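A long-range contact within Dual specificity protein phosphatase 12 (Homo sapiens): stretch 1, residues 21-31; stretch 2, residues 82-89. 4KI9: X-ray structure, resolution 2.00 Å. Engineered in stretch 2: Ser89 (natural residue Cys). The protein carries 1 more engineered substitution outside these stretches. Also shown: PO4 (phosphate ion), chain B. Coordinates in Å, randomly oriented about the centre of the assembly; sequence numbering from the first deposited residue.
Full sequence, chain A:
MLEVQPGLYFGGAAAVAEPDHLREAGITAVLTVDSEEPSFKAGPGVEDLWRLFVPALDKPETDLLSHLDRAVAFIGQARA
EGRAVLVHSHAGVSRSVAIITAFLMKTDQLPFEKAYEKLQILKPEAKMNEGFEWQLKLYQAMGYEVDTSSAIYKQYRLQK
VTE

Stretch 1 21-31: HLREAGITAVL
Stretch 2 (82-89) GRAVLVHS

Two neighbouring strands run parallel, their N-to-C directions 22° apart and their axes approaching to 4.7 Å. CA register pairs Ala29 with Val85 (4.8 Å), Val30 with Leu86 (4.8 Å) and Leu31 with Val87 (4.7 Å). With extended phi/psi (Val30 -130/121, Leu86 -111/129), three of the backbone bonds are close to linear: Leu86 N donates to Ala29 O (2.9 Å, 164°), Leu31 N to Leu86 O (2.8 Å, 162°) and His88 N to Leu31 O (2.9 Å, 163°). At its start the ladder is distorted. Thr28, at -129/10, leaves the extended region, and Ala84 O receives both Thr28 N (3.1 Å) and, weakly, Ala29 N (3.3 Å).

Before the strand, Gly26 is the first residue past the helix to leave helical phi/psi; its positive phi (66/34) favours glycine and belongs to a Schellman motif; Ile27 N returns to Leu22 O at 3.0 Å. This turn forms a shallow hollow for the small Ala84 methyl: its CB lies 3.7 Å from Ala25 O, 3.5 Å from Gly26 O and 3.9 Å from Ile27 CG1. One water ties the entrance together, donating to Gly26 O (2.6 Å), accepting from Ala84 N (2.8 Å) and bonding Thr28 OG1 (2.9 Å; chi1 p).

Leu86 (chi1 t, chi2 p) is the main bump, with 90 Å² covered. Its CB meets Ile27 CG2 at 3.8 Å and Val30 CG2 at 4.3 Å, while its CD2 reaches Leu22 CD1 at 3.7 Å, packing helix against strand. Ile27 is m,t; Val30 is t.

Ala29, Val85, Leu31 and Val87 share the other sheet face. Ala29 CB touches Val85 CG2 (4.0 Å), and Leu31 CB approaches Val87 CG2 (4.3 Å); both valines are t and Leu31 is t,t. These apolar residues suit their buried positions. His88 (chi1 p, chi2 95°) offers its ring edge to Val30 CG1, 3.7 Å from CD2. Altogether 578 Å² is buried.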

# COMPACT_ATOMS: atom_id res chain seq x y z
N HIS A 21 -9.33 -16.80 -8.43
CA HIS A 21 -9.26 -16.53 -6.99
C HIS A 21 -9.73 -15.11 -6.71
O HIS A 21 -10.29 -14.82 -5.65
CB HIS A 21 -7.84 -16.74 -6.46
CG HIS A 21 -7.48 -18.17 -6.21
ND1 HIS A 21 -7.44 -19.12 -7.21
CD2 HIS A 21 -7.13 -18.81 -5.07
CE1 HIS A 21 -7.10 -20.28 -6.70
NE2 HIS A 21 -6.90 -20.13 -5.40
N LEU A 22 -9.50 -14.21 -7.67
CA LEU A 22 -9.97 -12.84 -7.56
C LEU A 22 -11.49 -12.82 -7.55
O LEU A 22 -12.12 -12.23 -6.66
CB LEU A 22 -9.45 -12.00 -8.72
CG LEU A 22 -8.56 -10.83 -8.32
CD1 LEU A 22 -7.39 -11.32 -7.49
CD2 LEU A 22 -8.07 -10.07 -9.54
N ARG A 23 -12.08 -13.48 -8.55
CA ARG A 23 -13.52 -13.59 -8.66
C ARG A 23 -14.12 -14.26 -7.43
O ARG A 23 -15.16 -13.84 -6.93
CB ARG A 23 -13.90 -14.36 -9.93
CG ARG A 23 -15.39 -14.63 -10.09
CD ARG A 23 -15.64 -15.91 -10.88
NE ARG A 23 -15.18 -15.80 -12.26
CZ ARG A 23 -14.51 -16.76 -12.91
NH1 ARG A 23 -14.22 -17.89 -12.29
NH2 ARG A 23 -14.14 -16.57 -14.17
N GLU A 24 -13.45 -15.30 -6.94
CA GLU A 24 -13.95 -16.06 -5.80
C GLU A 24 -13.88 -15.27 -4.50
O GLU A 24 -14.68 -15.49 -3.59
CB GLU A 24 -13.21 -17.39 -5.66
CG GLU A 24 -13.49 -18.37 -6.80
CD GLU A 24 -13.27 -19.81 -6.38
OE1 GLU A 24 -12.79 -20.04 -5.25
OE2 GLU A 24 -13.59 -20.72 -7.18
N ALA A 25 -12.92 -14.36 -4.40
CA ALA A 25 -12.81 -13.47 -3.24
C ALA A 25 -13.73 -12.26 -3.42
O ALA A 25 -13.88 -11.44 -2.51
CB ALA A 25 -11.38 -13.01 -3.06
N GLY A 26 -14.33 -12.16 -4.60
CA GLY A 26 -15.24 -11.08 -4.90
C GLY A 26 -14.53 -9.74 -4.93
O GLY A 26 -15.10 -8.72 -4.55
N ILE A 27 -13.29 -9.74 -5.39
CA ILE A 27 -12.52 -8.49 -5.43
C ILE A 27 -12.95 -7.62 -6.61
O ILE A 27 -12.97 -8.07 -7.75
CB ILE A 27 -11.02 -8.78 -5.47
CG1 ILE A 27 -10.56 -9.29 -4.10
CG2 ILE A 27 -10.21 -7.52 -5.87
CD1 ILE A 27 -9.20 -9.87 -4.10
N THR A 28 -13.34 -6.37 -6.33
CA THR A 28 -13.77 -5.47 -7.40
C THR A 28 -13.04 -4.14 -7.34
O THR A 28 -13.40 -3.20 -8.04
CB THR A 28 -15.28 -5.21 -7.37
OG1 THR A 28 -15.66 -4.65 -6.11
CG2 THR A 28 -16.06 -6.51 -7.63
N ALA A 29 -12.01 -4.07 -6.50
CA ALA A 29 -11.15 -2.88 -6.43
C ALA A 29 -9.70 -3.33 -6.35
O ALA A 29 -9.34 -4.13 -5.49
CB ALA A 29 -11.53 -2.00 -5.24
N VAL A 30 -8.87 -2.83 -7.26
CA VAL A 30 -7.49 -3.27 -7.32
C VAL A 30 -6.54 -2.10 -7.35
O VAL A 30 -6.63 -1.24 -8.23
CB VAL A 30 -7.23 -4.17 -8.56
CG1 VAL A 30 -5.75 -4.54 -8.65
CG2 VAL A 30 -8.10 -5.44 -8.49
N LEU A 31 -5.66 -2.05 -6.36
CA LEU A 31 -4.62 -1.03 -6.33
C LEU A 31 -3.33 -1.69 -6.76
O LEU A 31 -2.81 -2.58 -6.08
CB LEU A 31 -4.46 -0.45 -4.92
CG LEU A 31 -3.63 0.85 -4.80
CD1 LEU A 31 -3.92 1.49 -3.45
CD2 LEU A 31 -2.13 0.61 -4.92
N GLY A 82 -18.22 -1.57 0.94
CA GLY A 82 -18.42 -3.02 0.97
C GLY A 82 -17.75 -3.78 -0.17
O GLY A 82 -18.15 -4.91 -0.47
N ARG A 83 -16.75 -3.19 -0.81
CA ARG A 83 -16.01 -3.86 -1.88
C ARG A 83 -14.76 -4.55 -1.33
O ARG A 83 -14.09 -4.02 -0.45
CB ARG A 83 -15.61 -2.86 -2.98
CG ARG A 83 -16.79 -2.15 -3.61
CD ARG A 83 -16.39 -1.07 -4.61
NE ARG A 83 -17.59 -0.34 -5.02
CZ ARG A 83 -17.79 0.97 -4.86
NH1 ARG A 83 -18.93 1.51 -5.25
NH2 ARG A 83 -16.85 1.74 -4.32
N ALA A 84 -14.46 -5.75 -1.84
CA ALA A 84 -13.19 -6.40 -1.51
C ALA A 84 -12.06 -5.82 -2.35
O ALA A 84 -12.23 -5.59 -3.56
CB ALA A 84 -13.27 -7.90 -1.71
N VAL A 85 -10.91 -5.61 -1.72
CA VAL A 85 -9.79 -4.91 -2.32
C VAL A 85 -8.53 -5.78 -2.42
O VAL A 85 -8.18 -6.49 -1.48
CB VAL A 85 -9.43 -3.66 -1.47
CG1 VAL A 85 -8.17 -2.99 -1.99
CG2 VAL A 85 -10.58 -2.69 -1.46
N LEU A 86 -7.87 -5.73 -3.57
CA LEU A 86 -6.54 -6.33 -3.73
C LEU A 86 -5.51 -5.21 -3.89
O LEU A 86 -5.69 -4.32 -4.72
CB LEU A 86 -6.50 -7.23 -4.96
CG LEU A 86 -5.10 -7.75 -5.33
CD1 LEU A 86 -4.52 -8.65 -4.22
CD2 LEU A 86 -5.10 -8.48 -6.67
N VAL A 87 -4.45 -5.25 -3.09
CA VAL A 87 -3.31 -4.36 -3.30
C VAL A 87 -2.16 -5.24 -3.75
O VAL A 87 -1.78 -6.18 -3.04
CB VAL A 87 -2.86 -3.66 -1.99
CG1 VAL A 87 -1.63 -2.80 -2.26
CG2 VAL A 87 -3.99 -2.83 -1.42
N HIS A 88 -1.62 -4.99 -4.94
CA HIS A 88 -0.54 -5.85 -5.42
C HIS A 88 0.65 -5.09 -5.99
O HIS A 88 0.51 -3.99 -6.52
CB HIS A 88 -1.05 -6.85 -6.47
CG HIS A 88 -1.20 -6.26 -7.84
ND1 HIS A 88 -0.22 -6.36 -8.79
CD2 HIS A 88 -2.20 -5.54 -8.40
CE1 HIS A 88 -0.61 -5.75 -9.90
NE2 HIS A 88 -1.81 -5.24 -9.68
N SER A 89 1.82 -5.71 -5.85
CA SER A 89 3.05 -5.25 -6.49
C SER A 89 3.54 -6.36 -7.44
O SER A 89 2.73 -7.11 -7.97
CB SER A 89 4.10 -4.93 -5.43
OG SER A 89 4.16 -5.94 -4.44
P PO4 B . 7.72 -5.72 -4.63
O1 PO4 B . 7.46 -6.06 -6.08
O2 PO4 B . 7.72 -4.23 -4.45
O3 PO4 B . 6.70 -6.38 -3.74
O4 PO4 B . 9.10 -6.21 -4.25
O HOH W 1 -16.23 -6.48 -3.94